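Local coordinates for hypothetical protein PH0495 (Pyrococcus horikoshii, PDB 1X3L), which catalyses the ATP-dependent phosphorylation of D-glycerate to 2-phosphoglycerate, using magnesium as its preferred metal cofactor, at residues A96-K110 with G132-L146. Sequence-based numbering, arbitrary orientation.
Sequences AGHPIPDEKSILGAK and GGSALFELPEEGISL. With SO4 (sulfate ion), chain B; EDO (1,2-ethanediol), chain E.
Pro101 sits against Ala135 with their CA atoms 4.5 Å apart, and from there the first turns of the helix starting at Glu103 run beside the end of the short helix 133-136 and the extended chain 137-140 after it, Ser105 next to Leu136 and Ile106 next to Leu139. One hydrogen bond joins the two segments: Ser105 OG donates to Ala135 O at 2.7 Å, the hydroxyl lying 15° from the carbonyl plane. The serine hydroxyl lies anti to its own carbonyl carbon (chi1 -58°), beside the backbone N, where it also accepts from Asp102 N. Asp102 OD1 in return accepts from Ser105 N, which closes the capping box, and from Lys104 N on the opposite face of the carboxylate plane, while OD2 binds the hydroxyl of Tyr82. The same seam carries a CA-H...O contact from Ile106 CA to Glu138 O, 3.1 Å.

Further along, Ala109 CB lies over one face of the Phe137 ring and 3.6 Å from Leu139 CB. Ile106 CG2 meets Leu139 CD1 at 3.7 Å, the two side chains crossing at about a right angle, and its CD1 reaches Pro140 and Leu146. Leu146, with CG anti to the backbone N (chi1 174°), spreads its two methyls along the chain leading into the helix: CD1 touches Pro101 CG at 3.5 Å and CD2 lies against the backbone of Asp102. At the other end, Leu136 CD2 lies against the carbonyl oxygens of Ala96 and Gly97, and His98 CD2 comes within 3.4 Å of Gly132 CA.

Gly132 N and Ser134 N both donate to a sulfate, probably from the crystallisation liquor, as does Ala206 N. This glycine-rich turn at a helix N-terminus follows strand 124-129 of the six-stranded parallel beta sheet; with His98 beside Lys58, substrate-binding by similarity, it is consistent with a phosphate pocket in the active-site cleft.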
loop_
_atom_site.group_PDB
_atom_site.type_symbol
_atom_site.label_atom_id
_atom_site.label_comp_id
_atom_site.label_asym_id
_atom_site.label_seq_id
_atom_site.Cartn_x
_atom_site.Cartn_y
_atom_site.Cartn_z
ATOM N N ALA A 96 15.550 4.185 10.627
ATOM C CA ALA A 96 15.724 2.896 11.280
ATOM C C ALA A 96 15.822 1.715 10.330
ATOM O O ALA A 96 15.703 1.863 9.118
ATOM C CB ALA A 96 14.591 2.671 12.269
ATOM N N GLY A 97 16.025 0.533 10.899
ATOM C CA GLY A 97 16.158 -0.669 10.098
ATOM C C GLY A 97 14.891 -1.213 9.461
ATOM O O GLY A 97 13.793 -1.125 10.024
ATOM N N HIS A 98 15.066 -1.784 8.273
ATOM C CA HIS A 98 13.989 -2.388 7.498
ATOM C C HIS A 98 14.633 -3.157 6.347
ATOM O O HIS A 98 15.555 -2.656 5.703
ATOM C CB HIS A 98 13.046 -1.311 6.948
ATOM C CG HIS A 98 11.941 -1.855 6.096
ATOM N ND1 HIS A 98 12.125 -2.218 4.779
ATOM C CD2 HIS A 98 10.651 -2.143 6.388
ATOM C CE1 HIS A 98 10.996 -2.708 4.297
ATOM N NE2 HIS A 98 10.086 -2.674 5.254
ATOM N N PRO A 99 14.142 -4.372 6.051
ATOM C CA PRO A 99 13.037 -5.108 6.676
ATOM C C PRO A 99 13.326 -5.707 8.053
ATOM O O PRO A 99 12.449 -6.316 8.661
ATOM C CB PRO A 99 12.730 -6.184 5.643
ATOM C CG PRO A 99 14.090 -6.525 5.145
ATOM C CD PRO A 99 14.727 -5.159 4.951
ATOM N N ILE A 100 14.551 -5.551 8.540
ATOM C CA ILE A 100 14.904 -6.088 9.850
ATOM C C ILE A 100 15.099 -4.936 10.818
ATOM O O ILE A 100 15.904 -4.038 10.575
ATOM C CB ILE A 100 16.196 -6.925 9.795
ATOM C CG1 ILE A 100 16.011 -8.090 8.822
ATOM C CG2 ILE A 100 16.538 -7.452 11.190
ATOM C CD1 ILE A 100 17.241 -8.964 8.677
ATOM N N PRO A 101 14.359 -4.949 11.935
ATOM C CA PRO A 101 14.458 -3.886 12.936
ATOM C C PRO A 101 15.819 -3.822 13.623
ATOM O O PRO A 101 16.483 -4.846 13.804
ATOM C CB PRO A 101 13.340 -4.236 13.911
ATOM C CG PRO A 101 13.344 -5.737 13.879
ATOM C CD PRO A 101 13.463 -6.027 12.398
ATOM N N ASP A 102 16.236 -2.613 13.982
ATOM C CA ASP A 102 17.497 -2.425 14.690
ATOM C C ASP A 102 17.257 -1.487 15.867
ATOM O O ASP A 102 16.109 -1.131 16.159
ATOM C CB ASP A 102 18.596 -1.873 13.767
ATOM C CG ASP A 102 18.262 -0.514 13.187
ATOM O OD1 ASP A 102 17.632 0.311 13.880
ATOM O OD2 ASP A 102 18.660 -0.262 12.032
ATOM N N GLU A 103 18.328 -1.083 16.541
ATOM C CA GLU A 103 18.191 -0.208 17.701
ATOM C C GLU A 103 17.519 1.127 17.409
ATOM O O GLU A 103 16.907 1.719 18.297
ATOM C CB GLU A 103 19.553 0.020 18.360
ATOM C CG GLU A 103 20.127 -1.232 19.008
ATOM C CD GLU A 103 19.123 -1.933 19.915
ATOM O OE1 GLU A 103 18.534 -1.265 20.796
ATOM O OE2 GLU A 103 18.923 -3.157 19.749
ATOM N N LYS A 104 17.625 1.607 16.175
ATOM C CA LYS A 104 16.992 2.871 15.822
ATOM C C LYS A 104 15.471 2.711 15.793
ATOM O O LYS A 104 14.737 3.655 16.079
ATOM C CB LYS A 104 17.507 3.363 14.468
ATOM C CG LYS A 104 18.980 3.766 14.487
ATOM C CD LYS A 104 19.214 4.951 15.411
ATOM C CE LYS A 104 20.703 5.240 15.601
ATOM N NZ LYS A 104 21.404 5.574 14.322
ATOM N N SER A 105 15.004 1.511 15.455
ATOM C CA SER A 105 13.572 1.226 15.414
ATOM C C SER A 105 13.027 1.398 16.821
ATOM O O SER A 105 11.962 1.978 17.025
ATOM C CB SER A 105 13.320 -0.213 14.959
ATOM O OG SER A 105 13.885 -0.452 13.686
ATOM N N ILE A 106 13.773 0.875 17.788
ATOM C CA ILE A 106 13.391 0.962 19.185
ATOM C C ILE A 106 13.441 2.412 19.625
ATOM O O ILE A 106 12.532 2.894 20.301
ATOM C CB ILE A 106 14.330 0.113 20.069
ATOM C CG1 ILE A 106 14.030 -1.371 19.846
ATOM C CG2 ILE A 106 14.178 0.505 21.534
ATOM C CD1 ILE A 106 14.808 -2.301 20.749
ATOM N N LEU A 107 14.504 3.106 19.230
ATOM C CA LEU A 107 14.665 4.511 19.575
ATOM C C LEU A 107 13.461 5.299 19.066
ATOM O O LEU A 107 12.956 6.195 19.746
ATOM C CB LEU A 107 15.950 5.065 18.953
ATOM C CG LEU A 107 16.210 6.561 19.162
ATOM C CD1 LEU A 107 16.263 6.876 20.656
ATOM C CD2 LEU A 107 17.517 6.952 18.485
ATOM N N GLY A 108 13.008 4.960 17.864
ATOM C CA GLY A 108 11.859 5.640 17.293
ATOM C C GLY A 108 10.606 5.395 18.113
ATOM O O GLY A 108 9.876 6.331 18.434
ATOM N N ALA A 109 10.356 4.134 18.453
ATOM C CA ALA A 109 9.188 3.773 19.249
ATOM C C ALA A 109 9.233 4.471 20.610
ATOM O O ALA A 109 8.221 4.999 21.081
ATOM C CB ALA A 109 9.127 2.256 19.432
ATOM N N LYS A 110 10.406 4.476 21.239
ATOM C CA LYS A 110 10.560 5.129 22.539
ATOM C C LYS A 110 10.264 6.616 22.411
ATOM O O LYS A 110 9.637 7.209 23.290
ATOM C CB LYS A 110 11.977 4.936 23.081
ATOM C CG LYS A 110 12.277 3.534 23.568
ATOM C CD LYS A 110 13.691 3.457 24.122
ATOM C CE LYS A 110 13.983 2.097 24.725
ATOM N NZ LYS A 110 13.112 1.819 25.897
ATOM N N GLY A 132 6.356 -0.500 5.679
ATOM C CA GLY A 132 7.577 -0.733 6.435
ATOM C C GLY A 132 7.510 -0.399 7.918
ATOM O O GLY A 132 8.502 -0.537 8.640
ATOM N N GLY A 133 6.341 0.034 8.379
ATOM C CA GLY A 133 6.180 0.387 9.777
ATOM C C GLY A 133 6.458 -0.696 10.808
ATOM O O GLY A 133 6.782 -0.379 11.953
ATOM N N SER A 134 6.340 -1.966 10.431
ATOM C CA SER A 134 6.579 -3.051 11.383
ATOM C C SER A 134 8.023 -3.141 11.868
ATOM O O SER A 134 8.268 -3.297 13.064
ATOM C CB SER A 134 6.169 -4.400 10.786
ATOM O OG SER A 134 4.763 -4.500 10.673
ATOM N N ALA A 135 8.970 -3.050 10.939
ATOM C CA ALA A 135 10.388 -3.131 11.279
ATOM C C ALA A 135 10.955 -1.783 11.718
ATOM O O ALA A 135 11.790 -1.712 12.622
ATOM C CB ALA A 135 11.176 -3.663 10.084
ATOM N N LEU A 136 10.492 -0.715 11.077
ATOM C CA LEU A 136 10.957 0.633 11.381
ATOM C C LEU A 136 10.486 1.167 12.724
ATOM O O LEU A 136 11.133 2.029 13.318
ATOM C CB LEU A 136 10.486 1.603 10.299
ATOM C CG LEU A 136 11.020 1.443 8.879
ATOM C CD1 LEU A 136 10.225 2.353 7.939
ATOM C CD2 LEU A 136 12.512 1.781 8.850
ATOM N N PHE A 137 9.356 0.656 13.198
ATOM C CA PHE A 137 8.768 1.127 14.442
ATOM C C PHE A 137 8.440 -0.053 15.347
ATOM O O PHE A 137 7.384 -0.674 15.212
ATOM C CB PHE A 137 7.493 1.897 14.107
ATOM C CG PHE A 137 6.948 2.709 15.232
ATOM C CD1 PHE A 137 7.518 3.934 15.562
ATOM C CD2 PHE A 137 5.826 2.278 15.932
ATOM C CE1 PHE A 137 6.969 4.724 16.571
ATOM C CE2 PHE A 137 5.273 3.062 16.943
ATOM C CZ PHE A 137 5.844 4.285 17.261
ATOM N N GLU A 138 9.345 -0.360 16.271
ATOM C CA GLU A 138 9.131 -1.483 17.170
ATOM C C GLU A 138 9.776 -1.323 18.540
ATOM O O GLU A 138 10.845 -0.730 18.684
ATOM C CB GLU A 138 9.630 -2.777 16.513
ATOM C CG GLU A 138 9.510 -4.017 17.395
ATOM C CD GLU A 138 8.109 -4.213 17.957
ATOM O OE1 GLU A 138 7.152 -4.324 17.168
ATOM O OE2 GLU A 138 7.962 -4.261 19.193
ATOM N N LEU A 139 9.092 -1.860 19.543
ATOM C CA LEU A 139 9.543 -1.832 20.924
ATOM C C LEU A 139 9.021 -3.107 21.585
ATOM O O LEU A 139 7.835 -3.219 21.884
ATOM C CB LEU A 139 8.985 -0.599 21.642
ATOM C CG LEU A 139 9.428 -0.405 23.095
ATOM C CD1 LEU A 139 10.952 -0.332 23.163
ATOM C CD2 LEU A 139 8.803 0.862 23.660
ATOM N N PRO A 140 9.901 -4.095 21.799
ATOM C CA PRO A 140 9.525 -5.369 22.424
ATOM C C PRO A 140 8.960 -5.207 23.837
ATOM O O PRO A 140 9.249 -4.225 24.517
ATOM C CB PRO A 140 10.836 -6.157 22.417
ATOM C CG PRO A 140 11.564 -5.594 21.226
ATOM C CD PRO A 140 11.315 -4.116 21.384
ATOM N N GLU A 141 8.146 -6.169 24.265
ATOM C CA GLU A 141 7.558 -6.142 25.600
ATOM C C GLU A 141 8.655 -6.320 26.653
ATOM O O GLU A 141 9.811 -6.581 26.314
ATOM C CB GLU A 141 6.507 -7.245 25.737
ATOM C CG GLU A 141 5.147 -6.909 25.124
ATOM C CD GLU A 141 4.440 -5.763 25.840
ATOM O OE1 GLU A 141 4.729 -5.530 27.035
ATOM O OE2 GLU A 141 3.580 -5.102 25.216
ATOM N N GLU A 142 8.294 -6.198 27.928
ATOM C CA GLU A 142 9.281 -6.302 29.001
ATOM C C GLU A 142 10.126 -7.578 28.998
ATOM O O GLU A 142 9.619 -8.683 28.801
ATOM C CB GLU A 142 8.606 -6.115 30.370
ATOM C CG GLU A 142 7.916 -7.338 30.970
ATOM C CD GLU A 142 6.793 -7.883 30.113
ATOM O OE1 GLU A 142 6.142 -7.082 29.407
ATOM O OE2 GLU A 142 6.554 -9.112 30.159
ATOM N N GLY A 143 11.428 -7.400 29.200
ATOM C CA GLY A 143 12.347 -8.522 29.235
ATOM C C GLY A 143 12.730 -9.071 27.876
ATOM O O GLY A 143 13.664 -9.864 27.763
ATOM N N ILE A 144 12.019 -8.651 26.836
ATOM C CA ILE A 144 12.300 -9.137 25.493
ATOM C C ILE A 144 13.219 -8.192 24.730
ATOM O O ILE A 144 12.928 -7.004 24.584
ATOM C CB ILE A 144 10.994 -9.339 24.698
ATOM C CG1 ILE A 144 10.082 -10.314 25.448
ATOM C CG2 ILE A 144 11.307 -9.883 23.305
ATOM C CD1 ILE A 144 8.704 -10.480 24.830
ATOM N N SER A 145 14.334 -8.725 24.248
ATOM C CA SER A 145 15.295 -7.928 23.500
ATOM C C SER A 145 15.002 -7.996 22.007
ATOM O O SER A 145 14.318 -8.906 21.532
ATOM C CB SER A 145 16.714 -8.437 23.752
ATOM O OG SER A 145 16.898 -9.714 23.166
ATOM N N LEU A 146 15.528 -7.029 21.267
ATOM C CA LEU A 146 15.334 -7.002 19.830
ATOM C C LEU A 146 15.845 -8.310 19.247
ATOM O O LEU A 146 15.310 -8.819 18.263
ATOM C CB LEU A 146 16.093 -5.823 19.218
ATOM C CG LEU A 146 16.110 -5.727 17.691
ATOM C CD1 LEU A 146 14.701 -5.845 17.132
ATOM C CD2 LEU A 146 16.739 -4.411 17.291
HETATM S S SO4 B . 4.640 -3.659 6.881
HETATM O O1 SO4 B . 3.389 -3.970 7.592
HETATM O O2 SO4 B . 5.149 -4.894 6.261
HETATM O O3 SO4 B . 5.644 -3.125 7.820
HETATM O O4 SO4 B . 4.381 -2.652 5.837
HETATM C C1 EDO E . 11.465 -2.925 29.848
HETATM O O1 EDO E . 10.954 -3.650 30.974
HETATM C C2 EDO E . 12.876 -3.404 29.502
HETATM O O2 EDO E . 12.860 -4.800 29.174
#